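PDB 1OXX: glucose import ATP-binding protein GlcV from Sulfolobus solfataricus, which hydrolyses ATP to power glucose uptake, serving as the energy-coupling subunit of the GlcSTUV ABC transporter. Local coordinates for residues A[307-313]-A[325-331]; A[118-122]-A[155-159]; A[32-38]-A[208-214]; A[247-251]-A[266-272]. The protein carries 1 engineered substitution. All blocks are in the same frame, centred on the assembly; numbering follows the deposited sequence.

Contact 1 of 4, residues A[307-313]-A[325-331]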
loop_
_atom_site.group_PDB
_atom_site.type_symbol
_atom_site.label_atom_id
_atom_site.label_comp_id
_atom_site.label_asym_id
_atom_site.label_seq_id
_atom_site.Cartn_x
_atom_site.Cartn_y
_atom_site.Cartn_z
ATOM N N GLN A 307 1.559 -0.677 -22.995
ATOM C CA GLN A 307 0.831 -0.077 -21.887
ATOM C C GLN A 307 1.400 1.281 -21.530
ATOM O O GLN A 307 2.606 1.483 -21.534
ATOM C CB GLN A 307 0.840 -0.999 -20.664
ATOM C CG GLN A 307 2.224 -1.341 -20.146
ATOM C CD GLN A 307 2.187 -2.145 -18.848
ATOM O OE1 GLN A 307 2.060 -3.362 -18.876
ATOM N NE2 GLN A 307 2.292 -1.457 -17.714
ATOM N N GLY A 308 0.502 2.212 -21.227
ATOM C CA GLY A 308 0.891 3.553 -20.848
ATOM C C GLY A 308 1.732 4.227 -21.909
ATOM O O GLY A 308 2.617 5.013 -21.590
ATOM N N GLY A 309 1.460 3.911 -23.172
ATOM C CA GLY A 309 2.202 4.488 -24.280
ATOM C C GLY A 309 3.588 3.903 -24.469
ATOM O O GLY A 309 4.324 4.324 -25.370
ATOM N N LEU A 310 3.936 2.932 -23.629
ATOM C CA LEU A 310 5.241 2.300 -23.686
ATOM C C LEU A 310 5.143 0.829 -24.065
ATOM O O LEU A 310 4.113 0.167 -23.867
ATOM C CB LEU A 310 5.975 2.411 -22.334
ATOM C CG LEU A 310 6.323 3.818 -21.833
ATOM C CD1 LEU A 310 7.096 3.763 -20.521
ATOM C CD2 LEU A 310 7.120 4.569 -22.888
ATOM N N PHE A 311 6.242 0.334 -24.599
ATOM C CA PHE A 311 6.355 -1.074 -24.931
ATOM C C PHE A 311 6.959 -1.857 -23.777
ATOM O O PHE A 311 8.050 -1.548 -23.293
ATOM C CB PHE A 311 7.186 -1.259 -26.180
ATOM C CG PHE A 311 6.570 -0.650 -27.386
ATOM C CD1 PHE A 311 6.949 0.606 -27.822
ATOM C CD2 PHE A 311 5.554 -1.310 -28.052
ATOM C CE1 PHE A 311 6.334 1.176 -28.921
ATOM C CE2 PHE A 311 4.949 -0.755 -29.158
ATOM C CZ PHE A 311 5.339 0.497 -29.588
ATOM N N ARG A 312 6.236 -2.881 -23.353
ATOM C CA ARG A 312 6.703 -3.784 -22.314
ATOM C C ARG A 312 7.350 -4.952 -23.027
ATOM O O ARG A 312 6.667 -5.785 -23.639
ATOM C CB ARG A 312 5.536 -4.247 -21.450
ATOM C CG ARG A 312 5.888 -5.050 -20.200
ATOM C CD ARG A 312 4.616 -5.504 -19.495
ATOM N NE ARG A 312 4.769 -6.112 -18.179
ATOM C CZ ARG A 312 5.061 -7.380 -17.971
ATOM N NH1 ARG A 312 5.279 -8.188 -18.999
ATOM N NH2 ARG A 312 5.140 -7.837 -16.731
ATOM N N ILE A 313 8.676 -4.978 -22.997
ATOM C CA ILE A 313 9.438 -5.976 -23.707
ATOM C C ILE A 313 9.881 -7.059 -22.744
ATOM O O ILE A 313 10.579 -6.775 -21.765
ATOM C CB ILE A 313 10.687 -5.344 -24.382
ATOM C CG1 ILE A 313 10.294 -4.160 -25.255
ATOM C CG2 ILE A 313 11.441 -6.390 -25.162
ATOM C CD1 ILE A 313 11.462 -3.431 -25.824
ATOM N N PHE A 325 11.308 -8.447 -17.948
ATOM C CA PHE A 325 10.626 -7.409 -18.706
ATOM C C PHE A 325 11.125 -6.030 -18.325
ATOM O O PHE A 325 11.631 -5.785 -17.210
ATOM C CB PHE A 325 9.095 -7.481 -18.590
ATOM C CG PHE A 325 8.559 -7.171 -17.224
ATOM C CD1 PHE A 325 8.216 -5.882 -16.873
ATOM C CD2 PHE A 325 8.416 -8.174 -16.289
ATOM C CE1 PHE A 325 7.737 -5.607 -15.594
ATOM C CE2 PHE A 325 7.945 -7.902 -15.021
ATOM C CZ PHE A 325 7.599 -6.616 -14.684
ATOM N N THR A 326 11.001 -5.131 -19.284
ATOM C CA THR A 326 11.369 -3.748 -19.102
ATOM C C THR A 326 10.485 -2.908 -20.026
ATOM O O THR A 326 9.784 -3.450 -20.887
ATOM C CB THR A 326 12.856 -3.542 -19.418
ATOM O OG1 THR A 326 13.241 -2.221 -19.027
ATOM C CG2 THR A 326 13.108 -3.581 -20.906
ATOM N N TYR A 327 10.486 -1.593 -19.843
ATOM C CA TYR A 327 9.640 -0.700 -20.634
ATOM C C TYR A 327 10.478 0.178 -21.540
ATOM O O TYR A 327 11.533 0.666 -21.151
ATOM C CB TYR A 327 8.754 0.176 -19.748
ATOM C CG TYR A 327 7.820 -0.595 -18.888
ATOM C CD1 TYR A 327 8.132 -0.875 -17.560
ATOM C CD2 TYR A 327 6.617 -1.068 -19.394
ATOM C CE1 TYR A 327 7.280 -1.601 -16.784
ATOM C CE2 TYR A 327 5.755 -1.820 -18.622
ATOM C CZ TYR A 327 6.091 -2.075 -17.308
ATOM O OH TYR A 327 5.231 -2.807 -16.519
ATOM N N SER A 328 9.987 0.409 -22.752
ATOM C CA SER A 328 10.745 1.185 -23.722
ATOM C C SER A 328 9.897 2.060 -24.634
ATOM O O SER A 328 8.708 1.794 -24.850
ATOM C CB SER A 328 11.563 0.253 -24.598
ATOM O OG SER A 328 12.342 0.989 -25.525
ATOM N N ASP A 329 10.545 3.098 -25.167
ATOM C CA ASP A 329 9.939 4.010 -26.124
ATOM C C ASP A 329 9.720 3.325 -27.460
ATOM O O ASP A 329 8.759 3.628 -28.142
ATOM C CB ASP A 329 10.866 5.200 -26.410
ATOM C CG ASP A 329 10.939 6.193 -25.275
ATOM O OD1 ASP A 329 9.914 6.410 -24.587
ATOM O OD2 ASP A 329 11.991 6.823 -25.029
ATOM N N HIS A 330 10.651 2.460 -27.847
ATOM C CA HIS A 330 10.581 1.772 -29.141
ATOM C C HIS A 330 10.582 0.268 -28.932
ATOM O O HIS A 330 11.174 -0.252 -27.971
ATOM C CB HIS A 330 11.790 2.114 -30.040
ATOM C CG HIS A 330 11.739 3.466 -30.692
ATOM N ND1 HIS A 330 12.191 4.610 -30.068
ATOM C CD2 HIS A 330 11.334 3.849 -31.927
ATOM C CE1 HIS A 330 12.052 5.642 -30.884
ATOM N NE2 HIS A 330 11.539 5.208 -32.021
ATOM N N PRO A 331 9.961 -0.455 -29.855
ATOM C CA PRO A 331 9.935 -1.911 -29.743
ATOM C C PRO A 331 11.225 -2.538 -30.231
ATOM O O PRO A 331 12.007 -1.912 -30.953
ATOM C CB PRO A 331 8.780 -2.323 -30.676
ATOM C CG PRO A 331 8.547 -1.177 -31.571
ATOM C CD PRO A 331 9.281 0.029 -31.058
HETATM O O HOH W 1 6.996 4.948 -26.646
#
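R312 and F325 meet face to face on an antiparallel beta hairpin, strands 310-317 and 324-328, in the C-terminal domain, whose sequence family belongs to the OB clan. The arginine chain runs extended from CG to NE, with CG anti to the backbone N (chi1 -172°), which carries its guanidinium flat over the ring: planes 17° apart, R312 CZ 3.7 Å from the F325 centroid, a cation-pi stack. On the way its CG passes 3.6 Å from CE2 of Y327, whose ring stands steeply to the guanidinium. The amide of Q307 comes to the edge of that same tyrosine ring, while Y327 OH is hydrogen-bonded to E243. A long arginine suits this strand because its methylenes run beside one aromatic ring while its charge lies over another. F311, on the face shared with I313 and S328, has a different partner: P331 lays its CG over the phenyl face in a CH-pi contact, 4.2 Å from the centroid. G308 and G309, both at positive phi, let the type I' turn form before the strand. Between the backbones, F311 N bonds to S328 O and I313 N to T326 O, and a water bridges G309 O to D329 O, 2.7 Å from the latter.

Contact 2 of 4, residues A[118-122]-A[155-159]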
loop_
_atom_site.group_PDB
_atom_site.type_symbol
_atom_site.label_atom_id
_atom_site.label_comp_id
_atom_site.label_asym_id
_atom_site.label_seq_id
_atom_site.Cartn_x
_atom_site.Cartn_y
_atom_site.Cartn_z
ATOM N N ARG A 118 -25.878 21.476 12.003
ATOM C CA ARG A 118 -25.907 22.080 10.668
ATOM C C ARG A 118 -24.633 22.850 10.409
ATOM O O ARG A 118 -24.009 22.713 9.358
ATOM C CB ARG A 118 -27.112 23.005 10.525
ATOM C CG ARG A 118 -27.191 23.609 9.130
ATOM C CD ARG A 118 -28.191 24.723 8.987
ATOM N NE ARG A 118 -27.890 25.819 9.901
ATOM C CZ ARG A 118 -26.875 26.659 9.758
ATOM N NH1 ARG A 118 -26.050 26.543 8.725
ATOM N NH2 ARG A 118 -26.680 27.620 10.649
ATOM N N LYS A 119 -24.213 23.615 11.407
ATOM C CA LYS A 119 -23.018 24.422 11.259
ATOM C C LYS A 119 -21.787 23.548 11.044
ATOM O O LYS A 119 -20.936 23.833 10.195
ATOM C CB LYS A 119 -22.872 25.367 12.459
ATOM C CG LYS A 119 -23.917 26.474 12.445
ATOM C CD LYS A 119 -23.797 27.412 13.636
ATOM C CE LYS A 119 -24.951 28.414 13.674
ATOM N NZ LYS A 119 -24.828 29.321 14.848
ATOM N N ARG A 120 -21.709 22.443 11.769
ATOM C CA ARG A 120 -20.552 21.569 11.648
ATOM C C ARG A 120 -20.513 20.867 10.295
ATOM O O ARG A 120 -19.474 20.805 9.628
ATOM C CB ARG A 120 -20.528 20.533 12.771
ATOM C CG ARG A 120 -19.363 19.567 12.691
ATOM C CD ARG A 120 -18.007 20.247 12.712
ATOM N NE ARG A 120 -16.935 19.271 12.609
ATOM C CZ ARG A 120 -15.684 19.543 12.245
ATOM N NH1 ARG A 120 -15.319 20.784 11.953
ATOM N NH2 ARG A 120 -14.795 18.556 12.174
ATOM N N VAL A 121 -21.650 20.324 9.886
ATOM C CA VAL A 121 -21.721 19.664 8.601
ATOM C C VAL A 121 -21.388 20.645 7.475
ATOM O O VAL A 121 -20.621 20.325 6.572
ATOM C CB VAL A 121 -23.117 19.068 8.372
ATOM C CG1 VAL A 121 -23.274 18.570 6.918
ATOM C CG2 VAL A 121 -23.360 17.947 9.385
ATOM N N GLU A 122 -21.960 21.843 7.526
ATOM C CA GLU A 122 -21.685 22.834 6.481
ATOM C C GLU A 122 -20.225 23.250 6.445
ATOM O O GLU A 122 -19.673 23.460 5.363
ATOM C CB GLU A 122 -22.600 24.042 6.596
ATOM C CG GLU A 122 -24.011 23.715 6.148
ATOM C CD GLU A 122 -24.870 24.945 5.952
ATOM O OE1 GLU A 122 -26.054 24.891 6.322
ATOM O OE2 GLU A 122 -24.354 25.956 5.396
ATOM N N LEU A 155 -14.649 12.826 9.131
ATOM C CA LEU A 155 -14.004 13.969 9.792
ATOM C C LEU A 155 -14.933 14.814 10.652
ATOM O O LEU A 155 -14.506 15.716 11.369
ATOM C CB LEU A 155 -13.391 14.871 8.726
ATOM C CG LEU A 155 -12.294 14.226 7.894
ATOM C CD1 LEU A 155 -11.868 15.191 6.804
ATOM C CD2 LEU A 155 -11.127 13.843 8.752
ATOM N N VAL A 156 -16.215 14.510 10.579
ATOM C CA VAL A 156 -17.216 15.383 11.190
ATOM C C VAL A 156 -17.131 15.522 12.713
ATOM O O VAL A 156 -17.520 16.549 13.256
ATOM C CB VAL A 156 -18.652 14.994 10.725
ATOM C CG1 VAL A 156 -19.178 13.809 11.470
ATOM C CG2 VAL A 156 -19.557 16.180 10.867
ATOM N N LYS A 157 -16.625 14.499 13.388
ATOM C CA LYS A 157 -16.444 14.541 14.855
ATOM C C LYS A 157 -15.025 14.924 15.292
ATOM O O LYS A 157 -14.632 14.682 16.431
ATOM C CB LYS A 157 -16.771 13.189 15.496
ATOM C CG LYS A 157 -18.229 12.736 15.396
ATOM C CD LYS A 157 -18.495 11.505 16.253
ATOM C CE LYS A 157 -17.803 10.264 15.712
ATOM N NZ LYS A 157 -18.059 9.059 16.564
ATOM N N ASP A 158 -14.256 15.520 14.401
ATOM C CA ASP A 158 -12.861 15.863 14.697
ATOM C C ASP A 158 -12.052 14.751 15.378
ATOM O O ASP A 158 -11.726 14.763 16.556
ATOM C CB ASP A 158 -12.739 17.134 15.520
ATOM C CG ASP A 158 -11.425 17.852 15.252
ATOM O OD1 ASP A 158 -11.149 18.140 14.056
ATOM O OD2 ASP A 158 -10.603 18.142 16.150
ATOM N N PRO A 159 -11.680 13.803 14.577
ATOM C CA PRO A 159 -10.898 12.674 15.058
ATOM C C PRO A 159 -9.428 12.990 15.275
ATOM O O PRO A 159 -8.915 14.003 14.803
ATOM C CB PRO A 159 -10.997 11.686 13.906
ATOM C CG PRO A 159 -11.304 12.457 12.717
ATOM C CD PRO A 159 -11.909 13.756 13.131
#
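R120 reaches from helix 114-127 to the turn that follows helix 143-155 and takes hold of two successive backbone carbonyls there. Its CG stands anti to the backbone N (chi1 179°), and the chain then bends at chi2 (58°), turning the guanidinium edge toward the turn at 155-158. NE gives an almost perfectly straight bond to V156 O, 2.9 Å long, which lies in the guanidinium plane although the donor sits above the carbonyl plane. NH2 adds a weak, bent bond to L155 O at 3.0 Å. That same carbonyl accepts D158 N, the closing bond of the type I turn, so the arginine reinforces a turn that already holds itself. Arginine suits the place because its several N-H groups can serve neighbouring acceptors at once; NH1 faces elsewhere, to a salt bridge with E123. With an alanine here, V156 O would probably lose its straight donor, L155 O the weaker one, and the turn its polar tie to helix 114-127. The D158 carboxylate offers only nearby opposite charge, with OD1 4.1 Å from R120 NH2 and well out of the guanidinium plane. Beside the polar grip, V156 CG2 packs 3.9 Å from R120 CG and more distantly meets V121 CG2; both valines, compact and branched, also touch I103 of helix 99-104. An arginine thus bonds the carbonyls of a type I turn after a helix, joining helix 114-127 to the connection just ahead of strand 161-165 in the ABC ATPase domain.

Contact 3 of 4, residues A[32-38]-A[208-214]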
loop_
_atom_site.group_PDB
_atom_site.type_symbol
_atom_site.label_atom_id
_atom_site.label_comp_id
_atom_site.label_asym_id
_atom_site.label_seq_id
_atom_site.Cartn_x
_atom_site.Cartn_y
_atom_site.Cartn_z
ATOM N N GLU A 32 1.856 10.614 12.786
ATOM C CA GLU A 32 2.567 9.860 11.763
ATOM C C GLU A 32 1.622 9.333 10.684
ATOM O O GLU A 32 0.477 9.025 10.960
ATOM C CB GLU A 32 3.358 8.714 12.402
ATOM C CG GLU A 32 4.233 7.944 11.410
ATOM C CD GLU A 32 5.164 6.938 12.067
ATOM O OE1 GLU A 32 4.834 6.420 13.145
ATOM O OE2 GLU A 32 6.247 6.658 11.493
ATOM N N ARG A 33 2.119 9.280 9.444
ATOM C CA ARG A 33 1.430 8.681 8.319
ATOM C C ARG A 33 2.053 7.301 8.129
ATOM O O ARG A 33 3.190 7.176 7.652
ATOM C CB ARG A 33 1.600 9.545 7.066
ATOM C CG ARG A 33 0.996 10.941 7.204
ATOM C CD ARG A 33 1.224 11.847 5.999
ATOM N NE ARG A 33 2.319 11.390 5.147
ATOM C CZ ARG A 33 2.657 11.961 3.996
ATOM N NH1 ARG A 33 2.000 13.028 3.560
ATOM N NH2 ARG A 33 3.658 11.468 3.279
ATOM N N PHE A 34 1.327 6.286 8.575
ATOM C CA PHE A 34 1.781 4.913 8.549
ATOM C C PHE A 34 0.967 4.086 7.580
ATOM O O PHE A 34 -0.249 4.192 7.526
ATOM C CB PHE A 34 1.699 4.295 9.941
ATOM C CG PHE A 34 2.498 3.046 10.098
ATOM C CD1 PHE A 34 3.824 3.107 10.481
ATOM C CD2 PHE A 34 1.942 1.810 9.876
ATOM C CE1 PHE A 34 4.559 1.974 10.623
ATOM C CE2 PHE A 34 2.694 0.659 10.010
ATOM C CZ PHE A 34 4.001 0.752 10.389
ATOM N N GLY A 35 1.646 3.261 6.812
ATOM C CA GLY A 35 0.961 2.368 5.905
ATOM C C GLY A 35 1.241 0.897 6.165
ATOM O O GLY A 35 2.258 0.536 6.750
ATOM N N ILE A 36 0.314 0.050 5.727
ATOM C CA ILE A 36 0.510 -1.388 5.736
ATOM C C ILE A 36 0.272 -1.927 4.317
ATOM O O ILE A 36 -0.759 -1.618 3.682
ATOM C CB ILE A 36 -0.454 -2.090 6.735
ATOM C CG1 ILE A 36 -0.213 -1.645 8.188
ATOM C CG2 ILE A 36 -0.311 -3.570 6.635
ATOM C CD1 ILE A 36 0.985 -2.277 8.830
ATOM N N LEU A 37 1.243 -2.691 3.821
ATOM C CA LEU A 37 1.181 -3.400 2.551
ATOM C C LEU A 37 1.219 -4.900 2.829
ATOM O O LEU A 37 1.852 -5.315 3.796
ATOM C CB LEU A 37 2.408 -3.086 1.694
ATOM C CG LEU A 37 2.416 -1.694 1.055
ATOM C CD1 LEU A 37 3.782 -1.384 0.433
ATOM C CD2 LEU A 37 1.300 -1.486 0.037
ATOM N N GLY A 38 0.587 -5.725 1.979
ATOM C CA GLY A 38 0.637 -7.176 2.126
ATOM C C GLY A 38 -0.248 -7.951 1.153
ATOM O O GLY A 38 -1.141 -7.360 0.567
ATOM N N ALA A 208 2.063 7.482 2.803
ATOM C CA ALA A 208 2.718 6.972 3.992
ATOM C C ALA A 208 4.177 7.364 4.097
ATOM O O ALA A 208 4.898 7.337 3.103
ATOM C CB ALA A 208 2.585 5.455 4.016
ATOM N N ASP A 209 4.618 7.721 5.297
ATOM C CA ASP A 209 6.038 8.008 5.507
ATOM C C ASP A 209 6.824 6.827 6.057
ATOM O O ASP A 209 8.063 6.773 5.948
ATOM C CB ASP A 209 6.199 9.207 6.414
ATOM C CG ASP A 209 5.724 10.465 5.765
ATOM O OD1 ASP A 209 5.934 10.629 4.536
ATOM O OD2 ASP A 209 5.104 11.337 6.385
ATOM N N ARG A 210 6.121 5.889 6.666
ATOM C CA ARG A 210 6.708 4.673 7.170
ATOM C C ARG A 210 5.687 3.594 6.869
ATOM O O ARG A 210 4.476 3.841 6.981
ATOM C CB ARG A 210 7.028 4.766 8.669
ATOM C CG ARG A 210 7.854 3.628 9.202
ATOM C CD ARG A 210 8.506 3.871 10.591
ATOM N NE ARG A 210 7.508 4.188 11.609
ATOM C CZ ARG A 210 7.243 3.457 12.688
ATOM N NH1 ARG A 210 7.932 2.358 12.982
ATOM N NH2 ARG A 210 6.268 3.848 13.495
ATOM N N VAL A 211 6.162 2.428 6.446
ATOM C CA VAL A 211 5.286 1.338 6.059
ATOM C C VAL A 211 5.754 0.022 6.624
ATOM O O VAL A 211 6.955 -0.250 6.708
ATOM C CB VAL A 211 5.262 1.156 4.530
ATOM C CG1 VAL A 211 6.503 1.634 3.732
ATOM C CG2 VAL A 211 4.344 0.028 3.994
ATOM N N GLY A 212 4.787 -0.785 7.047
ATOM C CA GLY A 212 5.053 -2.134 7.461
ATOM C C GLY A 212 4.475 -3.079 6.425
ATOM O O GLY A 212 3.424 -2.816 5.814
ATOM N N VAL A 213 5.177 -4.173 6.196
ATOM C CA VAL A 213 4.725 -5.161 5.245
ATOM C C VAL A 213 4.329 -6.438 5.965
ATOM O O VAL A 213 5.117 -7.020 6.721
ATOM C CB VAL A 213 5.821 -5.467 4.231
ATOM C CG1 VAL A 213 5.314 -6.443 3.200
ATOM C CG2 VAL A 213 6.281 -4.175 3.585
ATOM N N LEU A 214 3.104 -6.873 5.706
ATOM C CA LEU A 214 2.532 -8.059 6.330
ATOM C C LEU A 214 2.543 -9.257 5.373
ATOM O O LEU A 214 1.959 -9.178 4.291
ATOM C CB LEU A 214 1.076 -7.790 6.720
ATOM C CG LEU A 214 0.784 -7.397 8.173
ATOM C CD1 LEU A 214 2.033 -6.913 8.884
ATOM C CD2 LEU A 214 -0.340 -6.365 8.273
HETATM O O HOH W 2 4.537 10.995 8.903
#
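G35 and A208 fit closely where two parallel strands, 33-37 and 210-215, lie side by side in the mixed sheet of the ABC ATPase core: A208 CB is 3.7 Å from G35 N, and a side chain on the glycine would crowd it. G212 lies close to F34 CZ and I36, where a side chain would likewise be cramped. On the other face L37 CD1 meets V211 CG2, in the conformers given, against I204 of helix 201-207. A ladder of backbone bonds, among them G35 N to R210 O and L214 N to L37 O, runs through this buried part toward the P-loop, where G38 O accepts K44 NZ, a residue inferred to bind ATP.

Toward the strand beginnings the contact becomes polar and more open. R210 grips E32 side-on: NE bonds OE2 at 2.8 Å and NH2 bonds OE1 at 3.0 Å, both on the syn side, with the two planes 16° apart. CE1 of F34 sits over the guanidinium, 3.7 Å from R210 CZ, the ring turned steeply to it. A leucine in place of R210 would probably leave the E32 carboxylate without its charged mate, and N27 O without this donor. Farther out, R33 NH2, in one of two conformers, makes a weak, bent salt-bridge bond to exposed D209 OD1. The E32-R210 pair probably balances its own charge at the open end, while the buried end relies on uncharged backbone bonds.

Contact 4 of 4, residues A[247-251]-A[266-272]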
loop_
_atom_site.group_PDB
_atom_site.type_symbol
_atom_site.label_atom_id
_atom_site.label_comp_id
_atom_site.label_asym_id
_atom_site.label_seq_id
_atom_site.Cartn_x
_atom_site.Cartn_y
_atom_site.Cartn_z
ATOM N N LEU A 247 14.319 -13.907 -10.864
ATOM C CA LEU A 247 14.996 -14.957 -11.631
ATOM C C LEU A 247 15.776 -15.825 -10.686
ATOM O O LEU A 247 16.279 -15.338 -9.683
ATOM C CB LEU A 247 16.005 -14.374 -12.614
ATOM C CG LEU A 247 15.519 -13.441 -13.706
ATOM C CD1 LEU A 247 15.553 -12.055 -13.143
ATOM C CD2 LEU A 247 16.402 -13.553 -14.934
ATOM N N GLU A 248 15.919 -17.098 -11.020
ATOM C CA GLU A 248 16.699 -18.018 -10.206
ATOM C C GLU A 248 17.902 -18.498 -11.001
ATOM O O GLU A 248 17.796 -18.823 -12.192
ATOM C CB GLU A 248 15.852 -19.228 -9.781
ATOM C CG GLU A 248 16.617 -20.193 -8.875
ATOM C CD GLU A 248 15.868 -21.479 -8.553
ATOM O OE1 GLU A 248 14.641 -21.420 -8.337
ATOM O OE2 GLU A 248 16.517 -22.556 -8.494
ATOM N N GLY A 249 19.055 -18.560 -10.351
ATOM C CA GLY A 249 20.245 -19.036 -11.018
ATOM C C GLY A 249 21.212 -19.754 -10.115
ATOM O O GLY A 249 20.973 -19.933 -8.920
ATOM N N LYS A 250 22.332 -20.148 -10.707
ATOM C CA LYS A 250 23.372 -20.866 -10.007
ATOM C C LYS A 250 24.483 -19.922 -9.575
ATOM O O LYS A 250 24.975 -19.124 -10.365
ATOM C CB LYS A 250 23.954 -21.950 -10.915
ATOM C CG LYS A 250 25.018 -22.804 -10.244
ATOM C CD LYS A 250 25.657 -23.807 -11.195
ATOM C CE LYS A 250 26.578 -24.765 -10.439
ATOM N NZ LYS A 250 27.193 -25.802 -11.319
ATOM N N VAL A 251 24.903 -20.039 -8.323
ATOM C CA VAL A 251 25.995 -19.225 -7.823
ATOM C C VAL A 251 27.328 -19.772 -8.337
ATOM O O VAL A 251 27.610 -20.967 -8.181
ATOM C CB VAL A 251 25.985 -19.223 -6.285
ATOM C CG1 VAL A 251 27.317 -18.689 -5.728
ATOM C CG2 VAL A 251 24.790 -18.418 -5.775
ATOM N N SER A 266 26.826 -12.455 -5.418
ATOM C CA SER A 266 26.906 -13.791 -4.854
ATOM C C SER A 266 26.178 -13.859 -3.510
ATOM O O SER A 266 25.863 -12.847 -2.902
ATOM C CB SER A 266 28.380 -14.179 -4.679
ATOM O OG SER A 266 28.530 -15.522 -4.245
ATOM N N VAL A 267 25.870 -15.081 -3.104
ATOM C CA VAL A 267 25.325 -15.389 -1.792
ATOM C C VAL A 267 25.973 -16.718 -1.410
ATOM O O VAL A 267 26.596 -17.372 -2.248
ATOM C CB VAL A 267 23.786 -15.520 -1.776
ATOM C CG1 VAL A 267 23.120 -14.160 -1.896
ATOM C CG2 VAL A 267 23.320 -16.454 -2.864
ATOM N N SER A 268 25.796 -17.114 -0.154
ATOM C CA SER A 268 26.432 -18.300 0.404
ATOM C C SER A 268 25.825 -19.639 -0.028
ATOM O O SER A 268 26.457 -20.691 0.119
ATOM C CB SER A 268 26.379 -18.192 1.927
ATOM O OG SER A 268 27.194 -17.127 2.384
ATOM N N SER A 269 24.613 -19.600 -0.565
ATOM C CA SER A 269 23.901 -20.805 -0.976
ATOM C C SER A 269 24.268 -21.294 -2.386
ATOM O O SER A 269 24.954 -20.605 -3.137
ATOM C CB SER A 269 22.394 -20.552 -0.884
ATOM O OG SER A 269 22.020 -19.408 -1.637
ATOM N N ASP A 270 23.764 -22.471 -2.752
ATOM C CA ASP A 270 24.065 -23.092 -4.034
ATOM C C ASP A 270 23.427 -22.332 -5.186
ATOM O O ASP A 270 24.009 -22.190 -6.265
ATOM C CB ASP A 270 23.553 -24.533 -4.030
ATOM C CG ASP A 270 24.494 -25.480 -3.310
ATOM O OD1 ASP A 270 25.667 -25.105 -3.083
ATOM O OD2 ASP A 270 24.151 -26.621 -2.941
ATOM N N ARG A 271 22.215 -21.860 -4.948
ATOM C CA ARG A 271 21.483 -21.111 -5.957
ATOM C C ARG A 271 21.007 -19.807 -5.346
ATOM O O ARG A 271 21.009 -19.639 -4.127
ATOM C CB ARG A 271 20.310 -21.937 -6.465
ATOM C CG ARG A 271 20.760 -23.258 -7.083
ATOM C CD ARG A 271 19.629 -24.056 -7.689
ATOM N NE ARG A 271 19.010 -23.388 -8.825
ATOM C CZ ARG A 271 19.527 -23.355 -10.039
ATOM N NH1 ARG A 271 20.693 -23.942 -10.280
ATOM N NH2 ARG A 271 18.877 -22.739 -11.015
ATOM N N ALA A 272 20.596 -18.883 -6.201
ATOM C CA ALA A 272 20.177 -17.562 -5.748
ATOM C C ALA A 272 18.982 -17.059 -6.512
ATOM O O ALA A 272 18.762 -17.433 -7.655
ATOM C CB ALA A 272 21.308 -16.567 -5.913
HETATM O O HOH W 3 26.628 -23.177 -6.831
#
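S266 opens the loop that returns alongside strand 245-252, and its OG lies 3.7 Å from V251 CG1. V267 follows, its CG2 3.8 Å from V251 CG2; the two valines cross at about a right angle, and V267 also leans on V349 of strand 348-351. The apolar branches of V251 and V267 suit a place next to A272 CB and V349. At S269 the hydroxyl turns back along its own segment to donate to R271 O (2.7 Å), while its carbonyl touches V251 CG2. D270 contributes its backbone: V251 N bonds to D270 O, and a water spans D270 O and V251 O. From R271 the chain is true strand, and strands 245-252 and 271-276 pair antiparallel in a five-stranded sheet of the C-terminal region, with 348-351 on the far side of 271-276. K250 and R271 form a non-hydrogen-bonded pair. The arginine leaves with CG anti to the carbonyl carbon (chi1 -59°) and bends at chi3, which brings NE to E248 OE2, a 2.6 Å salt bridge using the anti lone pair of that oxygen. Carboxylate and guanidinium planes are 65° apart, and G249 O lies over the guanidinium face. E248 OE1 meets a second cation, K352. A272 then pairs with G249, each giving N to the other's O at 2.9 Å; the small methyl of A272 rests 3.9 Å from V251 CG2.

Overall arrangement
Contact 3 pairs an early and a late strand of the ATPase core, and contact 2 falls between them in sequence, so the strands at 32-38 and 208-214 bracket the helix and turn that contact 2 joins; their centres are 28 Å apart. Contact 3 sits near the centre of the chain, in the mixed sheet beside the P-loop. Contacts 4 and 1 follow in that order in the C-terminal region, in two separate antiparallel sheets, centres 29 Å apart but nearest atoms only about 7 Å. Contacts 2 and 4 lie 58 Å apart, centre to centre, on opposite sides of the chain's centre. The nucleotide-binding core and the C-terminal domain, of unknown function, are thus held together internally by independent sets of contacts.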